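Local coordinates for variant surface glycoprotein MITat 1.13 (Trypanosoma brucei, PDB 6Z8H) that probably forms part of the dense glycoprotein coat of the parasite, whose switching between antigenically distinct variants lets the trypanosome evade the host immune response, at residues 58-62 with 280-284; 133-139 with 151-157; 197-202 with 243-247. All coordinates share one frame; numbering follows the deposited sequence.

Contact 1: 58-62 with 280-284; sequences NEREN and CSSLI
Asn62 grips the backbone of 280-284 with both ends of its side-chain amide. Its CB starts from the helix and passes Ile284 CD1 at 4.0 Å. CG is anti to the carbonyl carbon (chi1 -77°), which swings the amide across to the loop. There OD1 accepts from Ile284 N at 2.9 Å, with the donor tilted 32° from the carbonyl plane of the amide. The same oxygen lies 3.4 Å from Leu283 CA. ND2 donates to Ser282 O at 2.9 Å, and this acceptor lies within 5° of the amide plane. ND2 also sits near Cys280 SG. One bond is accepted and one donated, both nearly straight, so the rotation of this buried amide is fixed.

The contact joins helix 34-75 to the loop between helices 260-273 and 287-291. Helices 34-75 and 78-129 are the two long helices of the N-terminal domain, the elongated helical body of an A-type variant surface glycoprotein. A disulfide from Cys280 to Cys98 ties the loop to helix 78-129 as well.

One turn earlier, Asn58 ND2 donates to Cys280 O at 2.8 Å. The acceptor lies in the amide plane of Asn58, and the donor lies in the carbonyl plane of Cys280. Asn58 CB packs 3.6 Å from Cys280 SG.

Leu283 turns its CD2 methyl toward the helix. CD2 touches the amide oxygens of Asn58 and Asn62 and Glu61 OE1. The side chains of Leu283 and Asn58 cross at about a right angle. Ile284 CD1 reaches Asn62 O at 3.4 Å, and its side chain continues onto Ala65 and Leu69 of the same helix and Ala91 of helix 78-129. Glu59 directs its carboxylate away from the loop to a salt bridge with Arg99.

Contact 2: 133-139 with 151-157; sequences LGEAKIE and KFRATSL
Ser156 OG accepts from Glu135 N at 2.8 Å through a bent bond. A water joins this hydroxyl to Glu135 OE2. Further along, Lys137 O accepts from Arg153 N at 2.9 Å through another bent bond, and weakly from Ala154 N. Arg153 and Ala154 thus both face Lys137. This is a classic beta bulge between two antiparallel strands, with 152-155 outermost in the five-stranded sheet of this chain. Lys137 N returns a straight bond to Ala154 O. The CB atoms of Lys137 and Ala154 are tight, 3.2 Å apart.

Beyond the bulge, Ile138 lays CG1 over one face of the Phe152 ring, 3.8 Å from its centroid, a CH-pi contact. Phe152 also packs on Ile249 of the second subunit. At the end of strand 135-139, Glu139 OE2 forms a salt bridge with Arg153 NE at 3.2 Å. NE comes from the syn side but 34° out of the carboxylate plane, and the bond is bent; OE2 itself lies in the guanidinium plane. The Arg153 chain bends at chi3 (86°), bringing NE beside the carboxylate. Lys137 NZ adds a long salt bridge to the same oxygen. Thr155 O and Leu157 O both accept from Asn252 ND2 of the second subunit.

Contact 3: 197-202 with 243-247; sequences LDATCA and TNNKR
Ala199 and Arg247 pair through their backbones as an antiparallel hydrogen-bonded pair. Ala199 N donates to Arg247 O at 2.9 Å, and Arg247 N donates back to Ala199 O at 3.2 Å. This is the start of strand 247-253, which forms one edge of the chain's five-stranded antiparallel sheet beside strand 194-202. Residues 243-246, which lead into the strand, are not regular strand. Their bond to 197-202 runs from Cys201 N to Thr243 O at 3.1 Å. The N-H points straight at the oxygen, but the donor stands 57° out of the carbonyl plane.

Between these bonds, the Thr200 side chain crosses that of Lys246 at a slant. Thr200 OG1 is anti to the carbonyl carbon (chi1 -48°), which sets the hydroxyl oxygen 3.3 Å from both CA and CB of Lys246. The methyl CG2 of Thr200 faces the backbone of Thr243 and Asn244 instead. Asp198 CA makes a CA-H...O contact with Arg247 O. Its carboxylate oxygen OD2 is hydrogen-bonded to Thr227 OG1 on strand 221-229.

Around these contacts, Cys201 forms a disulfide with Cys211, which also touches Thr243. Trp239 of helix 236-239 packs on both Ala199 and Arg247. Arg247 folds back over its own chain, and CB of Asn245 lies over one face of its guanidinium. Arg247 NH1 donates to Lys246 O at 2.8 Å; that oxygen lies in the guanidinium plane, while NH1 stands 44° above the carbonyl plane of Lys246.

Contacts 2 and 3 belong to one five-stranded sheet, with centres 13 Å apart and nearest atoms about 5 Å apart. Contact 2 holds one outer strand of the sheet and contact 3 the start of the other. Strand 221-229 lies between them, bonded to both 135-139 and 194-202. Both contacts reach the second subunit, and Leu157 of contact 2 packs on Leu197 of contact 3 across the dimer. Contact 1 lies on the opposite side of the chain's centre, its own centre 63 Å from that of contact 2 and 65 Å from that of contact 3. The chain between its two segments includes both others. The Leu133 side chain in contact 2 is about 13 Å from a glycan sugar.

Contact 1: 58-62 with 280-284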
# COMPACT_ATOMS: atom_id res chain seq x y z
N ASN A 58 7.97 14.81 5.37
CA ASN A 58 8.90 15.88 5.04
C ASN A 58 8.34 16.75 3.93
O ASN A 58 8.56 17.97 3.93
CB ASN A 58 10.25 15.31 4.64
CG ASN A 58 11.04 14.76 5.81
OD1 ASN A 58 10.71 14.97 6.98
ND2 ASN A 58 12.10 14.08 5.49
N GLU A 59 7.67 16.15 2.95
CA GLU A 59 7.08 16.92 1.86
C GLU A 59 5.98 17.82 2.40
O GLU A 59 5.80 18.95 1.91
CB GLU A 59 6.52 15.99 0.78
CG GLU A 59 6.09 16.65 -0.53
CD GLU A 59 4.73 17.31 -0.51
OE1 GLU A 59 3.85 16.96 0.31
OE2 GLU A 59 4.52 18.20 -1.36
N ARG A 60 5.20 17.33 3.37
CA ARG A 60 4.19 18.19 3.97
C ARG A 60 4.84 19.38 4.65
O ARG A 60 4.38 20.52 4.50
CB ARG A 60 3.32 17.41 4.96
CG ARG A 60 2.40 18.28 5.81
CD ARG A 60 1.61 17.49 6.85
NE ARG A 60 2.40 17.17 8.03
CZ ARG A 60 2.71 15.94 8.42
NH1 ARG A 60 2.27 14.88 7.75
NH2 ARG A 60 3.44 15.75 9.51
N GLU A 61 5.92 19.14 5.40
CA GLU A 61 6.62 20.21 6.08
C GLU A 61 7.29 21.15 5.09
O GLU A 61 7.28 22.36 5.29
CB GLU A 61 7.67 19.66 7.04
CG GLU A 61 7.11 18.97 8.26
CD GLU A 61 8.18 18.54 9.23
OE1 GLU A 61 9.36 18.90 9.06
OE2 GLU A 61 7.83 17.82 10.17
N ASN A 62 7.86 20.61 4.00
CA ASN A 62 8.51 21.46 3.00
C ASN A 62 7.48 22.31 2.25
O ASN A 62 7.73 23.48 1.96
CB ASN A 62 9.33 20.62 2.03
CG ASN A 62 10.65 20.14 2.61
OD1 ASN A 62 11.21 20.78 3.50
ND2 ASN A 62 11.16 19.00 2.10
N CYS A 280 12.85 12.25 -0.36
CA CYS A 280 12.49 13.49 0.32
C CYS A 280 13.09 13.56 1.73
O CYS A 280 12.40 13.82 2.71
CB CYS A 280 10.98 13.71 0.40
SG CYS A 280 10.67 15.43 1.03
N SER A 281 14.40 13.30 1.82
CA SER A 281 15.05 13.36 3.12
C SER A 281 15.50 14.77 3.50
O SER A 281 15.85 14.99 4.67
CB SER A 281 16.27 12.43 3.18
OG SER A 281 17.30 12.81 2.29
N SER A 282 15.48 15.74 2.57
CA SER A 282 16.01 17.08 2.83
C SER A 282 14.88 18.00 3.25
O SER A 282 13.76 17.89 2.74
CB SER A 282 16.67 17.63 1.57
OG SER A 282 17.81 16.86 1.23
N LEU A 283 15.18 18.91 4.17
CA LEU A 283 14.21 19.84 4.73
C LEU A 283 14.66 21.28 4.52
O LEU A 283 15.82 21.63 4.77
CB LEU A 283 13.99 19.62 6.22
CG LEU A 283 13.20 18.40 6.68
CD1 LEU A 283 13.26 18.32 8.21
CD2 LEU A 283 11.75 18.43 6.23
N ILE A 284 13.71 22.11 4.07
CA ILE A 284 13.95 23.55 3.94
C ILE A 284 14.40 24.14 5.27
O ILE A 284 15.20 25.09 5.28
CB ILE A 284 12.65 24.20 3.43
CG1 ILE A 284 12.44 23.86 1.96
CG2 ILE A 284 12.70 25.73 3.60
CD1 ILE A 284 11.05 24.13 1.44

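Contact 2: 133-139 with 151-157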
# COMPACT_ATOMS: atom_id res chain seq x y z
N LEU A 133 -1.14 -32.51 8.66
CA LEU A 133 -2.58 -32.54 8.46
C LEU A 133 -3.20 -33.80 9.08
O LEU A 133 -4.23 -34.29 8.62
CB LEU A 133 -2.95 -32.40 6.99
CG LEU A 133 -2.98 -30.95 6.46
CD1 LEU A 133 -3.27 -30.92 5.05
CD2 LEU A 133 -3.99 -30.21 7.29
N GLY A 134 -2.60 -34.30 10.16
CA GLY A 134 -3.22 -35.38 10.92
C GLY A 134 -3.10 -36.75 10.27
O GLY A 134 -2.30 -37.00 9.35
N GLU A 135 -3.97 -37.65 10.72
CA GLU A 135 -3.85 -39.06 10.35
C GLU A 135 -5.20 -39.75 10.45
O GLU A 135 -6.13 -39.28 11.11
CB GLU A 135 -2.75 -39.78 11.16
CG GLU A 135 -2.88 -39.62 12.64
CD GLU A 135 -1.61 -40.01 13.41
OE1 GLU A 135 -0.66 -40.61 12.83
OE2 GLU A 135 -1.56 -39.68 14.61
N ALA A 136 -5.28 -40.90 9.78
CA ALA A 136 -6.36 -41.86 9.95
C ALA A 136 -5.73 -43.11 10.54
O ALA A 136 -4.78 -43.63 9.97
CB ALA A 136 -6.97 -42.20 8.60
N LYS A 137 -6.24 -43.56 11.67
CA LYS A 137 -5.68 -44.74 12.33
C LYS A 137 -6.79 -45.77 12.51
O LYS A 137 -7.72 -45.55 13.29
CB LYS A 137 -5.04 -44.37 13.66
CG LYS A 137 -4.26 -45.50 14.32
CD LYS A 137 -3.44 -44.98 15.52
CE LYS A 137 -3.85 -45.72 16.78
NZ LYS A 137 -2.66 -46.16 17.55
N ILE A 138 -6.69 -46.86 11.76
CA ILE A 138 -7.59 -48.00 11.91
C ILE A 138 -7.00 -48.97 12.92
O ILE A 138 -5.83 -49.37 12.80
CB ILE A 138 -7.81 -48.69 10.56
CG1 ILE A 138 -8.52 -47.76 9.59
CG2 ILE A 138 -8.56 -50.03 10.77
CD1 ILE A 138 -8.45 -48.21 8.15
N GLU A 139 -7.80 -49.36 13.91
CA GLU A 139 -7.49 -50.46 14.81
C GLU A 139 -8.57 -51.51 14.60
O GLU A 139 -9.73 -51.28 14.95
CB GLU A 139 -7.47 -49.98 16.25
CG GLU A 139 -6.63 -48.74 16.49
CD GLU A 139 -6.79 -48.23 17.91
OE1 GLU A 139 -7.62 -48.82 18.65
OE2 GLU A 139 -6.10 -47.27 18.29
N LYS A 151 -13.94 -48.32 14.06
CA LYS A 151 -12.56 -48.80 14.11
C LYS A 151 -11.55 -47.75 13.69
O LYS A 151 -10.34 -47.99 13.79
CB LYS A 151 -12.41 -50.07 13.27
CG LYS A 151 -13.24 -51.25 13.80
CD LYS A 151 -12.93 -52.55 13.12
CE LYS A 151 -13.73 -53.74 13.67
NZ LYS A 151 -13.28 -55.01 13.08
N PHE A 152 -12.01 -46.57 13.28
CA PHE A 152 -11.13 -45.43 13.03
C PHE A 152 -10.99 -44.68 14.34
O PHE A 152 -11.84 -43.85 14.70
CB PHE A 152 -11.71 -44.51 11.97
CG PHE A 152 -11.65 -45.07 10.59
CD1 PHE A 152 -12.53 -46.06 10.17
CD2 PHE A 152 -10.68 -44.63 9.70
CE1 PHE A 152 -12.47 -46.54 8.87
CE2 PHE A 152 -10.62 -45.10 8.43
CZ PHE A 152 -11.50 -46.05 8.01
N ARG A 153 -9.94 -44.99 15.10
CA ARG A 153 -9.83 -44.33 16.39
C ARG A 153 -9.15 -42.97 16.26
O ARG A 153 -9.54 -42.01 16.94
CB ARG A 153 -9.11 -45.19 17.41
CG ARG A 153 -9.40 -44.71 18.82
CD ARG A 153 -8.63 -45.48 19.85
NE ARG A 153 -7.30 -44.93 20.10
CZ ARG A 153 -7.05 -43.88 20.86
NH1 ARG A 153 -8.05 -43.23 21.45
NH2 ARG A 153 -5.80 -43.47 21.04
N ALA A 154 -8.16 -42.86 15.39
CA ALA A 154 -7.62 -41.56 15.03
C ALA A 154 -8.26 -41.18 13.71
O ALA A 154 -8.38 -42.02 12.80
CB ALA A 154 -6.09 -41.57 14.91
N THR A 155 -8.78 -39.95 13.67
CA THR A 155 -9.33 -39.34 12.49
C THR A 155 -9.01 -37.86 12.47
O THR A 155 -9.85 -37.04 12.09
CB THR A 155 -10.84 -39.48 12.43
OG1 THR A 155 -11.40 -39.01 13.65
CG2 THR A 155 -11.22 -40.90 12.21
N SER A 156 -7.80 -37.50 12.94
CA SER A 156 -7.33 -36.12 12.90
C SER A 156 -7.06 -35.61 11.49
O SER A 156 -6.83 -34.41 11.33
CB SER A 156 -6.05 -36.02 13.72
OG SER A 156 -5.06 -36.90 13.21
N LEU A 157 -7.13 -36.47 10.48
CA LEU A 157 -6.83 -36.09 9.11
C LEU A 157 -7.67 -34.88 8.70
O LEU A 157 -8.89 -34.87 8.85
CB LEU A 157 -7.11 -37.25 8.15
CG LEU A 157 -6.48 -37.15 6.76
CD1 LEU A 157 -4.96 -37.25 6.81
CD2 LEU A 157 -7.04 -38.17 5.80
O HOH W 1 -3.56 -37.60 15.35

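Contact 3: 197-202 with 243-247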
# COMPACT_ATOMS: atom_id res chain seq x y z
N LEU A 197 3.25 -39.05 2.47
CA LEU A 197 2.33 -40.05 2.95
C LEU A 197 3.09 -40.84 4.01
O LEU A 197 4.07 -41.54 3.68
CB LEU A 197 1.91 -40.94 1.79
CG LEU A 197 1.19 -42.23 2.18
CD1 LEU A 197 -0.03 -41.98 3.05
CD2 LEU A 197 0.81 -43.00 0.91
N ASP A 198 2.77 -40.60 5.28
CA ASP A 198 3.35 -41.33 6.41
C ASP A 198 2.51 -42.57 6.69
O ASP A 198 1.27 -42.51 6.69
CB ASP A 198 3.41 -40.47 7.67
CG ASP A 198 4.40 -39.32 7.55
OD1 ASP A 198 5.47 -39.48 6.91
OD2 ASP A 198 4.08 -38.25 8.11
N ALA A 199 3.18 -43.70 6.91
CA ALA A 199 2.47 -44.96 7.11
C ALA A 199 3.07 -45.72 8.27
O ALA A 199 4.28 -45.69 8.50
CB ALA A 199 2.51 -45.81 5.84
N THR A 200 2.18 -46.35 9.04
CA THR A 200 2.55 -47.27 10.12
C THR A 200 1.59 -48.45 10.10
O THR A 200 0.37 -48.25 10.08
CB THR A 200 2.43 -46.60 11.50
OG1 THR A 200 3.08 -45.31 11.47
CG2 THR A 200 3.01 -47.46 12.61
N CYS A 201 2.14 -49.68 10.10
CA CYS A 201 1.33 -50.89 10.16
C CYS A 201 1.83 -51.81 11.26
O CYS A 201 3.00 -51.83 11.66
CB CYS A 201 1.27 -51.58 8.79
SG CYS A 201 0.12 -53.01 8.66
N ALA A 202 0.91 -52.55 11.79
CA ALA A 202 1.33 -53.43 12.86
C ALA A 202 0.31 -54.53 12.90
O ALA A 202 -0.85 -54.26 13.17
CB ALA A 202 1.34 -52.67 14.18
N THR A 243 7.73 -52.16 9.64
CA THR A 243 6.43 -51.51 9.32
C THR A 243 5.79 -50.87 10.52
O THR A 243 5.20 -49.80 10.32
CB THR A 243 5.50 -52.57 8.74
OG1 THR A 243 5.37 -52.16 7.40
CG2 THR A 243 4.24 -52.74 9.55
N ASN A 244 6.22 -51.21 11.72
CA ASN A 244 5.75 -50.64 12.99
C ASN A 244 6.50 -49.36 13.38
O ASN A 244 6.37 -48.96 14.53
CB ASN A 244 5.77 -51.70 14.10
CG ASN A 244 7.07 -52.45 14.28
OD1 ASN A 244 7.84 -52.63 13.35
ND2 ASN A 244 7.27 -52.92 15.49
N ASN A 245 7.24 -48.75 12.46
CA ASN A 245 7.81 -47.43 12.66
C ASN A 245 7.17 -46.51 11.63
O ASN A 245 6.99 -46.87 10.46
CB ASN A 245 9.32 -47.44 12.51
CG ASN A 245 9.98 -48.52 13.33
OD1 ASN A 245 10.36 -48.31 14.49
ND2 ASN A 245 10.11 -49.68 12.73
N LYS A 246 6.80 -45.34 12.09
CA LYS A 246 6.18 -44.36 11.22
C LYS A 246 7.23 -43.82 10.25
O LYS A 246 8.27 -43.31 10.68
CB LYS A 246 5.58 -43.25 12.07
CG LYS A 246 4.77 -42.27 11.25
CD LYS A 246 4.12 -41.21 12.13
CE LYS A 246 5.14 -40.41 12.92
NZ LYS A 246 4.53 -39.24 13.63
N ARG A 247 6.99 -44.00 8.96
CA ARG A 247 7.91 -43.50 7.94
C ARG A 247 7.16 -42.88 6.77
O ARG A 247 6.03 -43.26 6.45
CB ARG A 247 8.82 -44.62 7.41
CG ARG A 247 9.68 -45.27 8.48
CD ARG A 247 10.69 -44.30 8.99
NE ARG A 247 11.70 -44.86 9.90
CZ ARG A 247 11.65 -44.79 11.23
NH1 ARG A 247 10.57 -44.33 11.84
NH2 ARG A 247 12.66 -45.26 11.95